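Local coordinates for metallo-beta-lactamase family protein (Staphylococcus aureus, PDB 3R2U) that binds an iron(III) ion and belongs to the metallo-beta-lactamase superfamily, whose members are mostly metal-dependent hydrolases, so that it probably acts as one too, at residues 289-294 with 364-369; 295-300 with 338-343. All blocks are in the same frame, centred on the assembly; numbering follows the deposited sequence. Where two conformers were deposited one is given.

Contact 1 (289-294 with 364-369); sequences VYPATN and AGYQLP
Pro291 meets Tyr366 in a single backbone bridge, where the loop leading to strand 298-301 runs at about 79°, end to end, to residues 364-367 of the edge strand of a four-stranded parallel sheet. Two bonds make the bridge: Tyr366 N donates to Tyr290 O (3.1 Å) and Ala292 N to Tyr366 O (2.9 Å). Both use the residues flanking Pro291, so a proline, with no N-H to offer, costs the bridge nothing. The tight side lies around Gly365 and the Tyr366 ring. Gly365 adopts backbone angles hard for any other residue, and a CB there would collide with Ala292 CB and Tyr290 O; instead Val289 CG1 rests on its CA at 3.7 Å and Ala292 CB at 3.8 Å. Tyr366 CG lies between the backbone N and the carbonyl carbon (chi1 75°), which brings the ring alongside Pro291, whose CA sits over one face, 4.3 Å from the centroid. The phenol OH is hydrogen-bonded to Asp67 of the second subunit. Packing is looser toward Asn294 and Gln367, both partly exposed, beyond the bridge. On the other flank, water 1 accepts from Tyr290 N at 2.8 Å and lies 3.0 Å from Ala364 O, to which it can donate.

Contact 2 (295-300 with 338-343); sequences TNRLTF and EINLIG
Thr299 and Asn340 face the same way at the centre of a parallel pairing between two inner strands of the four-stranded sheet, an arrangement consistent with a rhodanese-like fold. Three backbone bonds set the register: Asn340 N to Leu298 O (3.0 Å), Phe300 N to Asn340 O (3.0 Å) and Ile342 N to Phe300 O (2.8 Å). Followed outward, the Asn340 side chain starts with CB against Thr299 OG1, 3.6 Å away. Its CG lies anti to the carbonyl carbon (chi1 -73°), which turns the amide toward Arg297 and sets CG beside Arg297 CD. OD1 then accepts from Arg297 NH1 at 3.1 Å in the modelled conformer of that arginine, on a lone pair in the amide plane, with the guanidinium turned nearly perpendicular (83°). ND2 donates to Asn294 O and also to water 3 (2.9 Å), which in turn donates to Thr299 OG1. An amide suits this buried place because it offers an acceptor at one end and a donor at the other. The threonine hydroxyl itself donates to Arg297 O (2.8 Å), a local bond between residues two apart in the chain. On the reverse face the contact is wholly apolar: Ile339 CG2 touches Phe300 CD2 at 3.6 Å, Leu298 lies alongside Ile339, and Leu341 CD2 reaches the Phe300 CB. Strand 317-318 adjoins 298-301 on its outer side and strand 363-367 adjoins 339-342, while helix 345-356 packs on Leu341 and the loop residues Tyr332 and Ile319 touch Phe300.

Contacts 1 and 2 sit in one sheet, their centres about 7 Å apart, with strand 339-342 lying between 298-301 and 363-367. Contact 1 lays the incoming loop across the edge strand, and contact 2 continues the same chain into the sheet. The seam between them is polar: Asn294 O and Asn340 ND2 are 2.6 Å apart, a probable hydrogen bond, and Ala364 N and Ile339 O, 2.8 Å apart, probably form another. Neither contact contains the iron ligands His80, His143 and Asp169. Both belong to a parallel alpha/beta unit consistent with a rhodanese-like fold, and contact 1 alone also meets the second subunit.

Contact 1 (289-294 with 364-369)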
loop_
_atom_site.group_PDB
_atom_site.type_symbol
_atom_site.label_atom_id
_atom_site.label_comp_id
_atom_site.label_asym_id
_atom_site.label_seq_id
_atom_site.Cartn_x
_atom_site.Cartn_y
_atom_site.Cartn_z
ATOM N N VAL A 289 2.645 11.196 14.406
ATOM C CA VAL A 289 3.852 12.001 14.394
ATOM C C VAL A 289 3.628 13.083 13.343
ATOM O O VAL A 289 3.621 12.823 12.125
ATOM C CB VAL A 289 5.077 11.195 14.073
ATOM C CG1 VAL A 289 6.287 12.111 14.040
ATOM C CG2 VAL A 289 5.243 10.081 15.112
ATOM N N TYR A 290 3.390 14.285 13.838
ATOM C CA TYR A 290 3.070 15.408 13.012
ATOM C C TYR A 290 4.209 16.452 13.040
ATOM O O TYR A 290 5.157 16.349 13.836
ATOM C CB TYR A 290 1.730 16.037 13.460
ATOM C CG TYR A 290 0.433 15.228 13.268
ATOM C CD1 TYR A 290 0.340 14.143 12.382
ATOM C CD2 TYR A 290 -0.750 15.665 13.864
ATOM C CE1 TYR A 290 -0.898 13.447 12.196
ATOM C CE2 TYR A 290 -1.969 14.999 13.682
ATOM C CZ TYR A 290 -2.051 13.898 12.850
ATOM O OH TYR A 290 -3.290 13.281 12.688
ATOM N N PRO A 291 4.134 17.455 12.171
ATOM C CA PRO A 291 5.236 18.436 12.152
ATOM C C PRO A 291 5.458 19.049 13.508
ATOM O O PRO A 291 4.495 19.312 14.221
ATOM C CB PRO A 291 4.746 19.499 11.166
ATOM C CG PRO A 291 3.823 18.739 10.243
ATOM C CD PRO A 291 3.195 17.655 11.057
ATOM N N ALA A 292 6.714 19.268 13.858
ATOM C CA ALA A 292 7.040 19.881 15.135
ATOM C C ALA A 292 7.804 21.165 14.897
ATOM O O ALA A 292 8.612 21.238 14.002
ATOM C CB ALA A 292 7.862 18.922 15.988
ATOM N N THR A 293 7.504 22.190 15.674
ATOM C CA THR A 293 8.238 23.441 15.601
ATOM C C THR A 293 9.357 23.467 16.649
ATOM O O THR A 293 10.296 24.249 16.511
ATOM C CB THR A 293 7.331 24.637 15.815
ATOM O OG1 THR A 293 6.574 24.429 17.003
ATOM C CG2 THR A 293 6.383 24.813 14.620
ATOM N N ASN A 294 9.250 22.648 17.705
ATOM C CA ASN A 294 10.314 22.562 18.702
ATOM C C ASN A 294 11.542 21.883 18.101
ATOM O O ASN A 294 11.526 20.687 17.860
ATOM C CB ASN A 294 9.827 21.783 19.927
ATOM C CG ASN A 294 10.879 21.679 21.047
ATOM O OD1 ASN A 294 12.076 21.872 20.837
ATOM N ND2 ASN A 294 10.415 21.357 22.243
ATOM N N ALA A 364 8.359 12.917 19.165
ATOM C CA ALA A 364 7.528 14.096 19.381
ATOM C C ALA A 364 7.041 14.769 18.107
ATOM O O ALA A 364 6.044 15.473 18.124
ATOM C CB ALA A 364 8.269 15.103 20.256
ATOM N N GLY A 365 7.722 14.543 17.003
ATOM C CA GLY A 365 7.317 15.172 15.753
ATOM C C GLY A 365 8.427 15.105 14.744
ATOM O O GLY A 365 9.428 14.464 14.986
ATOM N N TYR A 366 8.228 15.729 13.587
ATOM C CA TYR A 366 9.224 15.683 12.546
ATOM C C TYR A 366 9.377 17.033 11.855
ATOM O O TYR A 366 8.544 17.924 12.010
ATOM C CB TYR A 366 8.882 14.610 11.505
ATOM C CG TYR A 366 7.748 14.971 10.545
ATOM C CD1 TYR A 366 6.430 14.707 10.869
ATOM C CD2 TYR A 366 8.009 15.563 9.311
ATOM C CE1 TYR A 366 5.389 15.051 10.009
ATOM C CE2 TYR A 366 6.978 15.904 8.441
ATOM C CZ TYR A 366 5.669 15.653 8.811
ATOM O OH TYR A 366 4.652 15.974 7.970
ATOM N N GLN A 367 10.501 17.187 11.163
ATOM C CA GLN A 367 10.749 18.340 10.316
ATOM C C GLN A 367 11.181 17.798 8.959
ATOM O O GLN A 367 11.848 16.765 8.869
ATOM C CB GLN A 367 11.814 19.285 10.856
ATOM C CG GLN A 367 11.431 20.083 12.110
ATOM C CD GLN A 367 12.033 19.539 13.385
ATOM O OE1 GLN A 367 11.391 19.523 14.448
ATOM N NE2 GLN A 367 13.279 19.108 13.300
ATOM N N LEU A 368 10.771 18.460 7.897
ATOM C CA LEU A 368 11.197 18.045 6.564
ATOM C C LEU A 368 12.673 18.420 6.410
ATOM O O LEU A 368 13.143 19.344 7.065
ATOM C CB LEU A 368 10.395 18.769 5.482
ATOM C CG LEU A 368 8.893 18.519 5.448
ATOM C CD1 LEU A 368 8.214 19.590 4.514
ATOM C CD2 LEU A 368 8.621 17.107 5.016
ATOM N N PRO A 369 13.406 17.673 5.585
ATOM C CA PRO A 369 14.794 18.001 5.324
ATOM C C PRO A 369 14.885 19.334 4.582
ATOM O O PRO A 369 14.002 19.648 3.804
ATOM C CB PRO A 369 15.279 16.865 4.421
ATOM C CG PRO A 369 14.058 16.105 3.990
ATOM C CD PRO A 369 12.961 16.430 4.923
HETATM O O HOH W 1 3.492 14.995 16.559
#

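Contact 2 (295-300 with 338-343)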
loop_
_atom_site.group_PDB
_atom_site.type_symbol
_atom_site.label_atom_id
_atom_site.label_comp_id
_atom_site.label_asym_id
_atom_site.label_seq_id
_atom_site.Cartn_x
_atom_site.Cartn_y
_atom_site.Cartn_z
ATOM N N THR A 295 12.600 22.643 17.853
ATOM C CA THR A 295 13.839 22.080 17.330
ATOM C C THR A 295 14.924 21.880 18.418
ATOM O O THR A 295 16.072 21.604 18.092
ATOM C CB THR A 295 14.430 22.974 16.240
ATOM O OG1 THR A 295 14.625 24.290 16.770
ATOM C CG2 THR A 295 13.497 23.056 15.010
ATOM N N ASN A 296 14.508 22.051 19.681
ATOM C CA ASN A 296 15.346 21.877 20.865
ATOM C C ASN A 296 15.160 20.476 21.444
ATOM O O ASN A 296 14.805 20.283 22.617
ATOM C CB ASN A 296 14.997 22.951 21.894
ATOM C CG ASN A 296 15.284 24.340 21.367
ATOM O OD1 ASN A 296 14.481 25.265 21.503
ATOM N ND2 ASN A 296 16.414 24.472 20.695
ATOM N N ARG A 297 15.390 19.496 20.588
ATOM C CA ARG A 297 15.286 18.116 20.980
ATOM C C ARG A 297 16.341 17.333 20.260
ATOM O O ARG A 297 16.822 17.727 19.198
ATOM C CB ARG A 297 13.937 17.513 20.588
ATOM C CG ARG A 297 12.755 18.046 21.317
ATOM C CD ARG A 297 11.570 17.121 21.078
ATOM N NE ARG A 297 10.371 17.589 21.742
ATOM C CZ ARG A 297 9.329 18.126 21.121
ATOM N NH1 ARG A 297 9.311 18.227 19.796
ATOM N NH2 ARG A 297 8.283 18.529 21.835
ATOM N N LEU A 298 16.676 16.193 20.828
ATOM C CA LEU A 298 17.605 15.302 20.191
ATOM C C LEU A 298 16.895 14.986 18.877
ATOM O O LEU A 298 15.703 14.655 18.887
ATOM C CB LEU A 298 17.740 14.054 21.047
ATOM C CG LEU A 298 18.565 12.893 20.509
ATOM C CD1 LEU A 298 19.964 13.380 20.156
ATOM C CD2 LEU A 298 18.581 11.787 21.569
ATOM N N THR A 299 17.599 15.130 17.752
ATOM C CA THR A 299 16.999 14.944 16.434
ATOM C C THR A 299 17.796 14.011 15.513
ATOM O O THR A 299 18.993 14.192 15.345
ATOM C CB THR A 299 16.870 16.312 15.738
ATOM O OG1 THR A 299 16.078 17.189 16.543
ATOM C CG2 THR A 299 16.247 16.170 14.392
ATOM N N PHE A 300 17.118 13.052 14.883
ATOM C CA PHE A 300 17.772 12.100 13.974
ATOM C C PHE A 300 17.292 12.288 12.532
ATOM O O PHE A 300 16.091 12.364 12.262
ATOM C CB PHE A 300 17.516 10.656 14.416
ATOM C CG PHE A 300 18.107 10.325 15.761
ATOM C CD1 PHE A 300 19.477 10.199 15.912
ATOM C CD2 PHE A 300 17.303 10.160 16.873
ATOM C CE1 PHE A 300 20.034 9.920 17.145
ATOM C CE2 PHE A 300 17.861 9.853 18.116
ATOM C CZ PHE A 300 19.216 9.741 18.249
ATOM N N GLU A 338 12.129 12.922 24.632
ATOM C CA GLU A 338 11.326 12.960 23.424
ATOM C C GLU A 338 12.283 13.365 22.301
ATOM O O GLU A 338 13.161 14.207 22.487
ATOM C CB GLU A 338 10.193 13.978 23.543
ATOM C CG GLU A 338 9.268 13.745 24.741
ATOM C CD GLU A 338 8.067 14.713 24.752
ATOM O OE1 GLU A 338 7.835 15.365 25.794
ATOM O OE2 GLU A 338 7.372 14.836 23.717
ATOM N N ILE A 339 12.084 12.785 21.129
ATOM C CA ILE A 339 12.985 12.971 20.003
ATOM C C ILE A 339 12.266 13.409 18.739
ATOM O O ILE A 339 11.113 13.051 18.536
ATOM C CB ILE A 339 13.678 11.603 19.778
ATOM C CG1 ILE A 339 14.633 11.344 20.940
ATOM C CG2 ILE A 339 14.358 11.504 18.432
ATOM C CD1 ILE A 339 15.076 9.911 21.092
ATOM N N ASN A 340 12.924 14.236 17.922
ATOM C CA ASN A 340 12.403 14.604 16.602
ATOM C C ASN A 340 13.117 13.802 15.515
ATOM O O ASN A 340 14.277 13.409 15.672
ATOM C CB ASN A 340 12.634 16.079 16.283
ATOM C CG ASN A 340 11.741 17.016 17.066
ATOM O OD1 ASN A 340 10.716 16.627 17.608
ATOM N ND2 ASN A 340 12.112 18.272 17.084
ATOM N N LEU A 341 12.417 13.583 14.411
ATOM C CA LEU A 341 12.967 12.928 13.264
ATOM C C LEU A 341 12.898 13.870 12.072
ATOM O O LEU A 341 11.995 14.703 11.984
ATOM C CB LEU A 341 12.189 11.654 12.943
ATOM C CG LEU A 341 12.180 10.583 14.000
ATOM C CD1 LEU A 341 11.299 9.385 13.551
ATOM C CD2 LEU A 341 13.655 10.167 14.344
ATOM N N ILE A 342 13.880 13.756 11.180
ATOM C CA ILE A 342 13.918 14.542 9.960
ATOM C C ILE A 342 13.682 13.612 8.777
ATOM O O ILE A 342 14.371 12.595 8.589
ATOM C CB ILE A 342 15.230 15.327 9.796
ATOM C CG1 ILE A 342 15.308 16.426 10.864
ATOM C CG2 ILE A 342 15.309 15.952 8.363
ATOM C CD1 ILE A 342 16.531 17.208 10.839
ATOM N N GLY A 343 12.676 13.942 7.987
ATOM C CA GLY A 343 12.342 13.161 6.795
ATOM C C GLY A 343 10.943 13.495 6.338
ATOM O O GLY A 343 10.270 14.329 6.947
HETATM O O HOH W 2 15.464 15.504 23.325
HETATM O O HOH W 3 14.469 19.137 15.718
#